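Long-range contacts in DUF3829 family protein (Bacteroides vulgatus, PDB 4YJW), which is of unknown function but is probably made with a signal peptide and exported as a lipoprotein: residues Asp23-Ile28 / Val68-Pro73; Lys30-Glu35 / Pro60-Gln65; Pro55-Pro60 / Ala98-Tyr103; Lys104-Tyr109 / Ala121-Ile126. One frame throughout, in Å; residues are numbered along the deposited sequence. Where two conformers were deposited one is given.

All four contacts tie helices or the loop between them into one elongated all-alpha fold. Contacts 1 and 2 both join helix 10-32 to the segment around helix 64-71, their centres 11 Å apart, and meet where I28 touches V62; contact 1 is buried, contact 2 only partly so. Neither has a hydrogen bond across it. Contacts 3 and 4, both partly buried, share helix 79-111, which meets the 55-60 loop in the first and helix 121-159 in the second. There tyrosines bring hydroxyl bonds and CH-pi contacts. P60 belongs to contacts 2 and 3, whereas contacts 1 and 4 lie about 32 Å apart between centres.

Contact 1 (Asp23-Ile28 / Val68-Pro73)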
loop_
_atom_site.group_PDB
_atom_site.type_symbol
_atom_site.label_atom_id
_atom_site.label_comp_id
_atom_site.label_asym_id
_atom_site.label_seq_id
_atom_site.Cartn_x
_atom_site.Cartn_y
_atom_site.Cartn_z
ATOM N N ASP A 23 2.818 -3.320 15.830
ATOM C CA ASP A 23 1.848 -2.260 16.158
ATOM C C ASP A 23 1.851 -1.144 15.089
ATOM O O ASP A 23 0.780 -0.714 14.662
ATOM C CB ASP A 23 2.134 -1.679 17.560
ATOM C CG ASP A 23 1.850 -2.648 18.702
ATOM O OD1 ASP A 23 1.010 -3.566 18.515
ATOM O OD2 ASP A 23 2.459 -2.487 19.782
ATOM N N THR A 24 3.051 -0.714 14.624
ATOM C CA THR A 24 3.195 0.339 13.607
ATOM C C THR A 24 2.635 -0.199 12.283
ATOM O O THR A 24 1.866 0.506 11.619
ATOM C CB THR A 24 4.669 0.780 13.510
ATOM O OG1 THR A 24 5.084 1.260 14.806
ATOM C CG2 THR A 24 4.876 1.877 12.478
ATOM N N SER A 25 2.957 -1.471 11.942
ATOM C CA SER A 25 2.447 -2.111 10.718
ATOM C C SER A 25 0.921 -2.118 10.710
ATOM O O SER A 25 0.321 -1.802 9.687
ATOM C CB SER A 25 2.972 -3.538 10.583
ATOM O OG SER A 25 4.345 -3.490 10.226
ATOM N N LEU A 26 0.292 -2.464 11.846
ATOM C CA LEU A 26 -1.177 -2.499 11.956
ATOM C C LEU A 26 -1.785 -1.117 11.641
ATOM O O LEU A 26 -2.724 -1.018 10.843
ATOM C CB LEU A 26 -1.593 -2.941 13.378
ATOM C CG LEU A 26 -1.609 -4.433 13.690
ATOM C CD1 LEU A 26 -1.891 -4.651 15.179
ATOM C CD2 LEU A 26 -2.680 -5.161 12.897
ATOM N N LYS A 27 -1.226 -0.059 12.243
ATOM C CA LYS A 27 -1.698 1.319 12.063
ATOM C C LYS A 27 -1.472 1.827 10.651
ATOM O O LYS A 27 -2.379 2.405 10.050
ATOM C CB LYS A 27 -0.973 2.273 13.043
ATOM C CG LYS A 27 -1.445 2.192 14.477
ATOM C CD LYS A 27 -0.595 3.079 15.377
ATOM C CE LYS A 27 -0.795 2.769 16.843
ATOM N NZ LYS A 27 0.120 3.565 17.707
ATOM N N ILE A 28 -0.247 1.656 10.139
ATOM C CA ILE A 28 0.129 2.174 8.826
ATOM C C ILE A 28 -0.643 1.427 7.688
ATOM O O ILE A 28 -1.179 2.087 6.794
ATOM C CB ILE A 28 1.681 2.169 8.660
ATOM C CG1 ILE A 28 2.139 3.370 7.814
ATOM C CG2 ILE A 28 2.263 0.850 8.170
ATOM C CD1 ILE A 28 3.638 3.604 7.675
ATOM N N VAL A 68 9.449 5.160 7.576
ATOM C CA VAL A 68 10.883 4.853 7.704
ATOM C C VAL A 68 11.072 3.596 8.577
ATOM O O VAL A 68 11.864 2.705 8.227
ATOM C CB VAL A 68 11.681 6.053 8.276
ATOM C CG1 VAL A 68 13.128 5.660 8.585
ATOM C CG2 VAL A 68 11.629 7.244 7.326
ATOM N N PHE A 69 10.353 3.534 9.709
ATOM C CA PHE A 69 10.487 2.431 10.644
ATOM C C PHE A 69 10.122 1.098 9.987
ATOM O O PHE A 69 10.899 0.147 10.092
ATOM C CB PHE A 69 9.655 2.667 11.924
ATOM C CG PHE A 69 9.921 1.672 13.040
ATOM C CD1 PHE A 69 11.105 1.717 13.771
ATOM C CD2 PHE A 69 8.958 0.733 13.405
ATOM C CE1 PHE A 69 11.341 0.810 14.812
ATOM C CE2 PHE A 69 9.194 -0.166 14.443
ATOM C CZ PHE A 69 10.390 -0.138 15.127
ATOM N N VAL A 70 8.981 1.031 9.288
ATOM C CA VAL A 70 8.551 -0.246 8.708
ATOM C C VAL A 70 9.340 -0.584 7.421
ATOM O O VAL A 70 9.426 -1.759 7.065
ATOM C CB VAL A 70 7.032 -0.339 8.475
ATOM C CG1 VAL A 70 6.267 -0.223 9.804
ATOM C CG2 VAL A 70 6.532 0.678 7.428
ATOM N N SER A 71 9.866 0.441 6.717
ATOM C CA SER A 71 10.612 0.243 5.461
ATOM C C SER A 71 11.971 -0.345 5.706
ATOM O O SER A 71 12.551 -0.927 4.789
ATOM C CB SER A 71 10.793 1.574 4.729
ATOM O OG SER A 71 9.559 2.034 4.219
ATOM N N ASN A 72 12.504 -0.165 6.920
ATOM C CA ASN A 72 13.837 -0.623 7.299
ATOM C C ASN A 72 13.769 -1.585 8.500
ATOM O O ASN A 72 14.270 -1.251 9.585
ATOM C CB ASN A 72 14.746 0.583 7.600
ATOM C CG ASN A 72 14.852 1.553 6.456
ATOM O OD1 ASN A 72 14.142 2.561 6.407
ATOM N ND2 ASN A 72 15.687 1.238 5.476
ATOM N N PRO A 73 13.187 -2.809 8.325
ATOM C CA PRO A 73 13.148 -3.761 9.453
ATOM C C PRO A 73 14.553 -4.067 9.965
ATOM O O PRO A 73 15.485 -4.153 9.171
ATOM C CB PRO A 73 12.479 -5.004 8.853
ATOM C CG PRO A 73 12.597 -4.861 7.386
ATOM C CD PRO A 73 12.568 -3.393 7.114
#
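Apolar contacts carry most of this meeting between helix 10-32 and the last turn of helix 64-71, and V70 is at the middle of them. Its two methyls divide the work. CG1, anti to the carbonyl carbon (chi1 -62°), lies 3.7 Å from T24 CG2, the methyl that T24 holds anti to its own backbone N. The other methyl, V70 CG2, meets I28 CD1 tip to tip at 4.1 Å. I28 reaches it with chi2 extended at 174°, although its chi1 of -146° lies away from the staggered values. The backbones come nearest at S25 and V70, with 6.7 Å between their CA atoms.

A second kind of contact sets polar atoms against carbon. S25 OG sits 3.8 Å from V70 CG1, and T24 OG1 approaches F69 CD2 obliquely at 4.2 Å. Neither hydroxyl depends on the opposite segment for a polar partner: S25 OG bonds to Y89 OH and to Y21 O, while T24 OG1 bonds to K20 O within its own helix.

No hydrogen bond joins the two segments. With both hydroxyls satisfied elsewhere, they can present themselves to the valine and phenylalanine as part of a largely apolar surface, so the cohesion here comes from van der Waals contact and the burial of methyl groups.

Contact 2 (Lys30-Glu35 / Pro60-Gln65); sequences KDLVNE and PVVSVQ
In this all-alpha fold, the C-terminal end of helix 10-32 packs against the extended lead-in to helix 64-71. The closest backbone approach is L32 to P60, whose CA atoms are 6.1 Å apart. V33 is the first residue to leave helical torsions, so the proline meets the helix at its final turn.

The tightly packed, inner part centres on buried L32. The proline ring brings two of its carbons to backbone oxygens: CB is 3.5 Å from D31 O, and CG lies 3.7 Å from L32 O. V62 turns CG1 toward the backbone of the last turn, 4.1 Å from L32 N, while its CG2 meets L32 CD1 at 4.2 Å. In the conformer described, L32 sets off with CG anti to its backbone N (chi1 -167°) and bends at chi2 (79°), which brings its end nearer the valine than its CB direction suggests. L92, F93 and I96 of helix 79-111 also touch the leucine.

The solvent side is that of exposed D31, whose carboxylate takes no part in the contact. Farther along, S63 occupies the N-cap position of helix 64-71, its OG accepting from D66 N. No hydrogen bond crosses between the segments. Even at this outer margin the packing is close, the aliphatic base of the aspartate, D31 CB, resting 3.8 Å from V62 CG1.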
loop_
_atom_site.group_PDB
_atom_site.type_symbol
_atom_site.label_atom_id
_atom_site.label_comp_id
_atom_site.label_asym_id
_atom_site.label_seq_id
_atom_site.Cartn_x
_atom_site.Cartn_y
_atom_site.Cartn_z
ATOM N N LYS A 30 -3.607 -0.040 7.826
ATOM C CA LYS A 30 -5.017 0.329 7.889
ATOM C C LYS A 30 -5.252 1.659 7.127
ATOM O O LYS A 30 -6.211 1.770 6.360
ATOM C CB LYS A 30 -5.471 0.467 9.348
ATOM C CG LYS A 30 -6.972 0.736 9.474
ATOM C CD LYS A 30 -7.300 1.404 10.798
ATOM C CE LYS A 30 -8.721 1.925 10.827
ATOM N NZ LYS A 30 -9.705 0.849 11.118
ATOM N N ASP A 31 -4.379 2.650 7.334
ATOM C CA ASP A 31 -4.571 3.952 6.676
ATOM C C ASP A 31 -4.020 4.024 5.256
ATOM O O ASP A 31 -4.540 4.814 4.458
ATOM C CB ASP A 31 -3.956 5.072 7.520
ATOM C CG ASP A 31 -4.577 5.240 8.899
ATOM O OD1 ASP A 31 -5.826 5.152 9.009
ATOM O OD2 ASP A 31 -3.820 5.486 9.862
ATOM N N LEU A 32 -2.986 3.232 4.930
ATOM C CA LEU A 32 -2.383 3.271 3.603
ATOM C C LEU A 32 -3.236 2.546 2.555
ATOM O O LEU A 32 -3.369 3.049 1.442
ATOM C CB LEU A 32 -0.983 2.653 3.665
ATOM C CG LEU A 32 -0.078 2.868 2.481
ATOM C CD1 LEU A 32 0.540 4.246 2.509
ATOM C CD2 LEU A 32 0.994 1.800 2.441
ATOM N N VAL A 33 -3.776 1.369 2.902
ATOM C CA VAL A 33 -4.569 0.547 1.990
ATOM C C VAL A 33 -6.026 0.614 2.435
ATOM O O VAL A 33 -6.483 -0.120 3.327
ATOM C CB VAL A 33 -4.021 -0.906 1.880
ATOM C CG1 VAL A 33 -4.825 -1.737 0.870
ATOM C CG2 VAL A 33 -2.541 -0.908 1.503
ATOM N N ASN A 34 -6.734 1.533 1.814
ATOM C CA ASN A 34 -8.144 1.798 2.076
ATOM C C ASN A 34 -8.934 1.099 0.988
ATOM O O ASN A 34 -9.117 1.653 -0.097
ATOM C CB ASN A 34 -8.374 3.321 2.085
ATOM C CG ASN A 34 -9.781 3.718 2.431
ATOM O OD1 ASN A 34 -10.733 2.944 2.281
ATOM N ND2 ASN A 34 -9.949 4.976 2.814
ATOM N N GLU A 35 -9.360 -0.139 1.260
ATOM C CA GLU A 35 -10.015 -1.003 0.273
ATOM C C GLU A 35 -11.238 -0.348 -0.351
ATOM O O GLU A 35 -11.418 -0.461 -1.566
ATOM C CB GLU A 35 -10.386 -2.368 0.881
ATOM C CG GLU A 35 -9.178 -3.123 1.440
ATOM C CD GLU A 35 -8.614 -2.747 2.812
ATOM O OE1 GLU A 35 -9.192 -1.880 3.514
ATOM O OE2 GLU A 35 -7.589 -3.358 3.197
ATOM N N PRO A 60 -3.603 8.889 0.492
ATOM C CA PRO A 60 -3.466 9.021 1.959
ATOM C C PRO A 60 -2.002 9.264 2.325
ATOM O O PRO A 60 -1.126 8.709 1.676
ATOM C CB PRO A 60 -3.988 7.672 2.495
ATOM C CG PRO A 60 -3.938 6.739 1.363
ATOM C CD PRO A 60 -4.039 7.536 0.098
ATOM N N VAL A 61 -1.733 10.164 3.283
ATOM C CA VAL A 61 -0.354 10.463 3.702
ATOM C C VAL A 61 -0.252 10.046 5.162
ATOM O O VAL A 61 -0.928 10.608 6.017
ATOM C CB VAL A 61 0.096 11.929 3.435
ATOM C CG1 VAL A 61 1.511 12.188 3.978
ATOM C CG2 VAL A 61 0.036 12.268 1.940
ATOM N N VAL A 62 0.523 9.006 5.424
ATOM C CA VAL A 62 0.674 8.462 6.778
ATOM C C VAL A 62 1.906 9.068 7.443
ATOM O O VAL A 62 2.605 9.858 6.814
ATOM C CB VAL A 62 0.742 6.915 6.745
ATOM C CG1 VAL A 62 -0.594 6.336 6.283
ATOM C CG2 VAL A 62 1.896 6.426 5.859
ATOM N N SER A 63 2.179 8.688 8.695
ATOM C CA SER A 63 3.360 9.205 9.397
ATOM C C SER A 63 4.627 8.851 8.604
ATOM O O SER A 63 4.789 7.704 8.193
ATOM C CB SER A 63 3.423 8.637 10.808
ATOM O OG SER A 63 4.740 8.757 11.329
ATOM N N VAL A 64 5.481 9.846 8.338
ATOM C CA VAL A 64 6.743 9.628 7.597
ATOM C C VAL A 64 7.699 8.802 8.456
ATOM O O VAL A 64 8.346 7.894 7.934
ATOM C CB VAL A 64 7.431 10.946 7.114
ATOM C CG1 VAL A 64 8.557 10.624 6.130
ATOM C CG2 VAL A 64 6.419 11.882 6.429
ATOM N N GLN A 65 7.817 9.107 9.752
ATOM C CA GLN A 65 8.720 8.331 10.604
ATOM C C GLN A 65 8.203 6.870 10.733
ATOM O O GLN A 65 9.015 5.951 10.740
ATOM C CB GLN A 65 8.931 8.997 11.968
ATOM C CG GLN A 65 9.798 8.213 12.983
ATOM C CD GLN A 65 11.108 7.613 12.480
ATOM O OE1 GLN A 65 11.391 6.409 12.671
ATOM N NE2 GLN A 65 11.967 8.433 11.899
#

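Contact 3 (Pro55-Pro60 / Ala98-Tyr103); sequences PVVSQP and AFYENY
The 55-60 loop runs extended, with no regular helix or strand, along one side of helix 98-103 and comes closest where Q59 CA and Y100 CA are 5.5 Å apart. Y100 is the main surface for it. With CG anti to the carbonyl carbon (chi1 -73°), the ring offers one face to the Q59 CA-H and the P60 CD methylene. Q59 CA lies 3.9 Å from the centroid of the Y100 ring, 23° off the normal. P60 CD lies 3.8 Å from the same centroid at 24°, and both are displaced toward the rim. F99 CD2 lies over the opposite face, so the ring is sandwiched. V57 O sits at its edge near the ring plane, and V57 CG1 packs on Y100 CE2 at 3.9 Å. The phenol oxygen hydrogen-bonds to E37 OE1 of helix 35-44.

One turn on, Y103 CG is anti to its backbone N, carrying the ring out to the P55 end of the segment. Y103 OH donates to P55 O at 2.7 Å, in the carbonyl plane and on a lone pair, while V57 CG2 rests 3.9 Å from Y103 CE2. Two waters add to this: one donates to both V57 O and Y100 O, the other to Q59 OE1 and E101 OE2.

An alanine at Y100 would remove the ring beneath Q59 and P60 and the bond to E37, and would probably loosen the loop against the helix. Through CH-pi contacts, a tyrosine-carbonyl bond and bridging waters, the long irregular connection between helices 35-44 and 64-71 is laid along helix 79-111 of this all-alpha fold.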
loop_
_atom_site.group_PDB
_atom_site.type_symbol
_atom_site.label_atom_id
_atom_site.label_comp_id
_atom_site.label_asym_id
_atom_site.label_seq_id
_atom_site.Cartn_x
_atom_site.Cartn_y
_atom_site.Cartn_z
ATOM N N PRO A 55 -14.241 12.959 -9.391
ATOM C CA PRO A 55 -13.794 13.771 -8.257
ATOM C C PRO A 55 -12.299 13.647 -7.990
ATOM O O PRO A 55 -11.666 12.691 -8.422
ATOM C CB PRO A 55 -14.607 13.205 -7.093
ATOM C CG PRO A 55 -14.762 11.746 -7.425
ATOM C CD PRO A 55 -14.730 11.626 -8.951
ATOM N N VAL A 56 -11.747 14.591 -7.231
ATOM C CA VAL A 56 -10.345 14.487 -6.805
ATOM C C VAL A 56 -10.302 13.419 -5.703
ATOM O O VAL A 56 -11.145 13.431 -4.797
ATOM C CB VAL A 56 -9.795 15.851 -6.292
ATOM C CG1 VAL A 56 -8.447 15.682 -5.575
ATOM C CG2 VAL A 56 -9.675 16.848 -7.436
ATOM N N VAL A 57 -9.337 12.508 -5.775
ATOM C CA VAL A 57 -9.151 11.486 -4.725
ATOM C C VAL A 57 -7.683 11.551 -4.341
ATOM O O VAL A 57 -6.849 11.076 -5.095
ATOM C CB VAL A 57 -9.603 10.057 -5.131
ATOM C CG1 VAL A 57 -9.415 9.125 -3.936
ATOM C CG2 VAL A 57 -11.088 10.069 -5.559
ATOM N N SER A 58 -7.384 12.151 -3.196
ATOM C CA SER A 58 -6.003 12.352 -2.743
ATOM C C SER A 58 -5.380 11.088 -2.176
ATOM O O SER A 58 -6.067 10.285 -1.544
ATOM C CB SER A 58 -5.953 13.455 -1.688
ATOM O OG SER A 58 -6.512 14.662 -2.181
ATOM N N GLN A 59 -4.055 10.925 -2.381
ATOM C CA GLN A 59 -3.339 9.788 -1.812
ATOM C C GLN A 59 -3.309 9.937 -0.297
ATOM O O GLN A 59 -2.980 11.027 0.160
ATOM C CB GLN A 59 -1.892 9.786 -2.337
ATOM C CG GLN A 59 -1.069 8.598 -1.872
ATOM C CD GLN A 59 0.357 8.748 -2.320
ATOM O OE1 GLN A 59 0.642 9.232 -3.411
ATOM N NE2 GLN A 59 1.279 8.406 -1.454
ATOM N N PRO A 60 -3.603 8.889 0.492
ATOM C CA PRO A 60 -3.466 9.021 1.959
ATOM C C PRO A 60 -2.002 9.264 2.325
ATOM O O PRO A 60 -1.126 8.709 1.676
ATOM C CB PRO A 60 -3.988 7.672 2.495
ATOM C CG PRO A 60 -3.938 6.739 1.363
ATOM C CD PRO A 60 -4.039 7.536 0.098
ATOM N N ALA A 98 1.679 4.997 -7.437
ATOM C CA ALA A 98 1.241 4.784 -8.817
ATOM C C ALA A 98 -0.281 4.790 -8.910
ATOM O O ALA A 98 -0.814 5.389 -9.847
ATOM C CB ALA A 98 1.788 3.466 -9.344
ATOM N N PHE A 99 -0.975 4.090 -7.983
ATOM C CA PHE A 99 -2.432 3.982 -8.014
ATOM C C PHE A 99 -3.099 5.359 -7.960
ATOM O O PHE A 99 -3.963 5.662 -8.796
ATOM C CB PHE A 99 -2.945 3.083 -6.869
ATOM C CG PHE A 99 -4.431 2.810 -6.981
ATOM C CD1 PHE A 99 -4.913 1.847 -7.868
ATOM C CD2 PHE A 99 -5.351 3.539 -6.220
ATOM C CE1 PHE A 99 -6.296 1.584 -7.952
ATOM C CE2 PHE A 99 -6.729 3.305 -6.334
ATOM C CZ PHE A 99 -7.190 2.306 -7.181
ATOM N N TYR A 100 -2.689 6.202 -7.010
ATOM C CA TYR A 100 -3.312 7.526 -6.867
ATOM C C TYR A 100 -2.807 8.514 -7.894
ATOM O O TYR A 100 -3.604 9.305 -8.392
ATOM C CB TYR A 100 -3.120 8.052 -5.438
ATOM C CG TYR A 100 -4.001 7.318 -4.456
ATOM C CD1 TYR A 100 -3.558 6.155 -3.831
ATOM C CD2 TYR A 100 -5.291 7.765 -4.171
ATOM C CE1 TYR A 100 -4.358 5.463 -2.940
ATOM C CE2 TYR A 100 -6.104 7.085 -3.260
ATOM C CZ TYR A 100 -5.623 5.942 -2.635
ATOM O OH TYR A 100 -6.382 5.262 -1.726
ATOM N N GLU A 101 -1.520 8.447 -8.286
ATOM C CA GLU A 101 -1.017 9.351 -9.333
ATOM C C GLU A 101 -1.660 9.025 -10.698
ATOM O O GLU A 101 -1.952 9.951 -11.461
ATOM C CB GLU A 101 0.517 9.303 -9.445
ATOM C CG GLU A 101 1.208 10.077 -8.313
ATOM C CD GLU A 101 0.933 11.574 -8.227
ATOM O OE1 GLU A 101 0.803 12.223 -9.287
ATOM O OE2 GLU A 101 0.886 12.108 -7.097
ATOM N N ASN A 102 -1.832 7.715 -11.025
ATOM C CA ASN A 102 -2.470 7.309 -12.291
ATOM C C ASN A 102 -3.889 7.861 -12.363
ATOM O O ASN A 102 -4.298 8.320 -13.427
ATOM C CB ASN A 102 -2.503 5.781 -12.448
ATOM C CG ASN A 102 -1.190 5.163 -12.830
ATOM O OD1 ASN A 102 -0.262 5.840 -13.284
ATOM N ND2 ASN A 102 -1.070 3.844 -12.627
ATOM N N TYR A 103 -4.634 7.817 -11.247
ATOM C CA TYR A 103 -6.011 8.350 -11.233
ATOM C C TYR A 103 -5.983 9.880 -11.422
ATOM O O TYR A 103 -6.797 10.421 -12.168
ATOM C CB TYR A 103 -6.777 7.983 -9.954
ATOM C CG TYR A 103 -8.157 8.611 -9.935
ATOM C CD1 TYR A 103 -9.117 8.257 -10.887
ATOM C CD2 TYR A 103 -8.431 9.704 -9.114
ATOM C CE1 TYR A 103 -10.330 8.935 -10.988
ATOM C CE2 TYR A 103 -9.664 10.368 -9.178
ATOM C CZ TYR A 103 -10.606 9.983 -10.121
ATOM O OH TYR A 103 -11.803 10.653 -10.215
HETATM O O HOH W 1 -5.249 11.045 -7.180
HETATM O O HOH W 2 -0.322 11.715 -4.769
#

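Contact 4 (Lys104-Tyr109 / Ala121-Ile126); sequences KTYRLY and ALADKI
Two nearly antiparallel helix segments, 104-109 and 121-126, lie side by side with axes 10.3 Å apart at an angle of 156° between their N-to-C directions. Their backbones come nearest at Y106 and A123, where the small alanine side chain lets the Y106 and Y109 rings close in on A123 CB. That methyl is 3.9 Å from Y106 CE1 and 3.8 Å from Y109 CE1.

I126 forms the next bump. Extended through chi2 (173°), it pushes CD1 against the helix backbone, 3.9 Å from Y106 CB and equally near Y106 N, while T105 CG2 flanks the same methyl at the more exposed margin. L122 fills the other side. Its CG is anti to the backbone N, and CD2 lies over one face of the Y109 ring, 4.0 Å from the centroid and offset toward the rim, a CH-pi contact; L122 CB meets Y109 CZ at 3.6 Å.

The Y109 ring thus reaches across to the first turn of the second helix, where its hydroxyl accepts from A123 N at 3.2 Å, with an N-H...O angle of 146°. The same OH bonds to D118 OD1, and D118 OD2 takes L122 N, so tyrosine and aspartate share the helix start. Y106 OH hydrogen-bonds to R127 NH2 on the same partner helix, a further polar tie between the two helices.

A leucine at Y109 would lose both hydroxyl bonds and the flat face under L122, and would probably leave the start of helix 121-159 less firmly fixed. The interface is that of an antiparallel helical hairpin, helix 79-111 turning back through the short helix 114-117 into helix 121-159.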
loop_
_atom_site.group_PDB
_atom_site.type_symbol
_atom_site.label_atom_id
_atom_site.label_comp_id
_atom_site.label_asym_id
_atom_site.label_seq_id
_atom_site.Cartn_x
_atom_site.Cartn_y
_atom_site.Cartn_z
ATOM N N LYS A 104 -5.045 10.570 -10.773
ATOM C CA LYS A 104 -4.924 12.037 -10.972
ATOM C C LYS A 104 -4.681 12.340 -12.474
ATOM O O LYS A 104 -5.385 13.149 -13.059
ATOM C CB LYS A 104 -3.794 12.600 -10.090
ATOM C CG LYS A 104 -3.485 14.072 -10.400
ATOM C CD LYS A 104 -2.417 14.637 -9.439
ATOM C CE LYS A 104 -1.929 15.975 -9.934
ATOM N NZ LYS A 104 -0.931 16.558 -8.997
ATOM N N THR A 105 -3.718 11.653 -13.096
ATOM C CA THR A 105 -3.406 11.797 -14.529
ATOM C C THR A 105 -4.655 11.556 -15.362
ATOM O O THR A 105 -4.972 12.356 -16.241
ATOM C CB THR A 105 -2.300 10.822 -14.922
ATOM O OG1 THR A 105 -1.162 11.154 -14.152
ATOM C CG2 THR A 105 -1.933 10.907 -16.404
ATOM N N TYR A 106 -5.322 10.427 -15.107
ATOM C CA TYR A 106 -6.540 10.030 -15.806
ATOM C C TYR A 106 -7.584 11.138 -15.730
ATOM O O TYR A 106 -8.125 11.514 -16.757
ATOM C CB TYR A 106 -7.095 8.725 -15.196
ATOM C CG TYR A 106 -8.406 8.285 -15.817
ATOM C CD1 TYR A 106 -8.427 7.447 -16.935
ATOM C CD2 TYR A 106 -9.626 8.651 -15.251
ATOM C CE1 TYR A 106 -9.632 7.020 -17.495
ATOM C CE2 TYR A 106 -10.838 8.243 -15.815
ATOM C CZ TYR A 106 -10.832 7.418 -16.927
ATOM O OH TYR A 106 -12.029 7.024 -17.493
ATOM N N ARG A 107 -7.905 11.622 -14.516
ATOM C CA ARG A 107 -8.939 12.662 -14.361
ATOM C C ARG A 107 -8.612 13.940 -15.171
ATOM O O ARG A 107 -9.490 14.451 -15.876
ATOM C CB ARG A 107 -9.130 12.998 -12.882
ATOM C CG ARG A 107 -10.106 14.168 -12.649
ATOM C CD ARG A 107 -10.319 14.403 -11.159
ATOM N NE ARG A 107 -11.093 15.628 -10.933
ATOM C CZ ARG A 107 -10.562 16.846 -10.885
ATOM N NH1 ARG A 107 -9.252 17.017 -11.046
ATOM N NH2 ARG A 107 -11.334 17.903 -10.681
ATOM N N LEU A 108 -7.365 14.406 -15.128
ATOM C CA LEU A 108 -6.954 15.617 -15.859
ATOM C C LEU A 108 -7.009 15.413 -17.380
ATOM O O LEU A 108 -7.441 16.316 -18.106
ATOM C CB LEU A 108 -5.548 16.041 -15.419
ATOM C CG LEU A 108 -5.399 16.392 -13.902
ATOM C CD1 LEU A 108 -4.012 17.001 -13.611
ATOM C CD2 LEU A 108 -6.519 17.349 -13.411
ATOM N N TYR A 109 -6.620 14.216 -17.845
ATOM C CA TYR A 109 -6.607 13.826 -19.261
ATOM C C TYR A 109 -8.049 13.676 -19.786
ATOM O O TYR A 109 -8.303 13.993 -20.952
ATOM C CB TYR A 109 -5.747 12.546 -19.413
ATOM C CG TYR A 109 -6.109 11.584 -20.527
ATOM C CD1 TYR A 109 -7.030 10.559 -20.314
ATOM C CD2 TYR A 109 -5.385 11.564 -21.716
ATOM C CE1 TYR A 109 -7.306 9.614 -21.301
ATOM C CE2 TYR A 109 -5.672 10.641 -22.723
ATOM C CZ TYR A 109 -6.618 9.652 -22.499
ATOM O OH TYR A 109 -6.903 8.717 -23.465
ATOM N N ALA A 121 -6.552 5.803 -25.733
ATOM C CA ALA A 121 -5.440 4.849 -25.571
ATOM C C ALA A 121 -4.852 4.934 -24.160
ATOM O O ALA A 121 -4.656 3.901 -23.511
ATOM C CB ALA A 121 -4.357 5.092 -26.602
ATOM N N LEU A 122 -4.606 6.160 -23.664
ATOM C CA LEU A 122 -4.087 6.294 -22.298
ATOM C C LEU A 122 -5.174 5.892 -21.274
ATOM O O LEU A 122 -4.836 5.309 -20.248
ATOM C CB LEU A 122 -3.564 7.721 -22.025
ATOM C CG LEU A 122 -2.954 7.940 -20.624
ATOM C CD1 LEU A 122 -1.665 7.134 -20.435
ATOM C CD2 LEU A 122 -2.726 9.397 -20.343
ATOM N N ALA A 123 -6.471 6.165 -21.565
ATOM C CA ALA A 123 -7.562 5.772 -20.653
ATOM C C ALA A 123 -7.533 4.260 -20.426
ATOM O O ALA A 123 -7.553 3.834 -19.277
ATOM C CB ALA A 123 -8.923 6.190 -21.230
ATOM N N ASP A 124 -7.428 3.462 -21.519
ATOM C CA ASP A 124 -7.410 1.997 -21.419
ATOM C C ASP A 124 -6.123 1.495 -20.767
ATOM O O ASP A 124 -6.182 0.550 -19.978
ATOM C CB ASP A 124 -7.625 1.338 -22.781
ATOM C CG ASP A 124 -9.083 1.343 -23.221
ATOM O OD1 ASP A 124 -9.990 1.486 -22.337
ATOM O OD2 ASP A 124 -9.329 1.136 -24.412
ATOM N N LYS A 125 -4.967 2.138 -21.061
ATOM C CA LYS A 125 -3.693 1.743 -20.424
ATOM C C LYS A 125 -3.799 1.910 -18.900
ATOM O O LYS A 125 -3.382 1.034 -18.134
ATOM C CB LYS A 125 -2.551 2.606 -20.989
ATOM C CG LYS A 125 -1.167 2.247 -20.451
ATOM C CD LYS A 125 -0.083 3.031 -21.195
ATOM C CE LYS A 125 1.305 2.800 -20.628
ATOM N NZ LYS A 125 1.838 1.459 -20.982
ATOM N N ILE A 126 -4.340 3.059 -18.465
ATOM C CA ILE A 126 -4.504 3.374 -17.045
ATOM C C ILE A 126 -5.513 2.414 -16.407
ATOM O O ILE A 126 -5.230 1.881 -15.333
ATOM C CB ILE A 126 -4.903 4.869 -16.820
ATOM C CG1 ILE A 126 -3.698 5.790 -17.146
ATOM C CG2 ILE A 126 -5.391 5.088 -15.356
ATOM C CD1 ILE A 126 -3.977 7.361 -17.143
#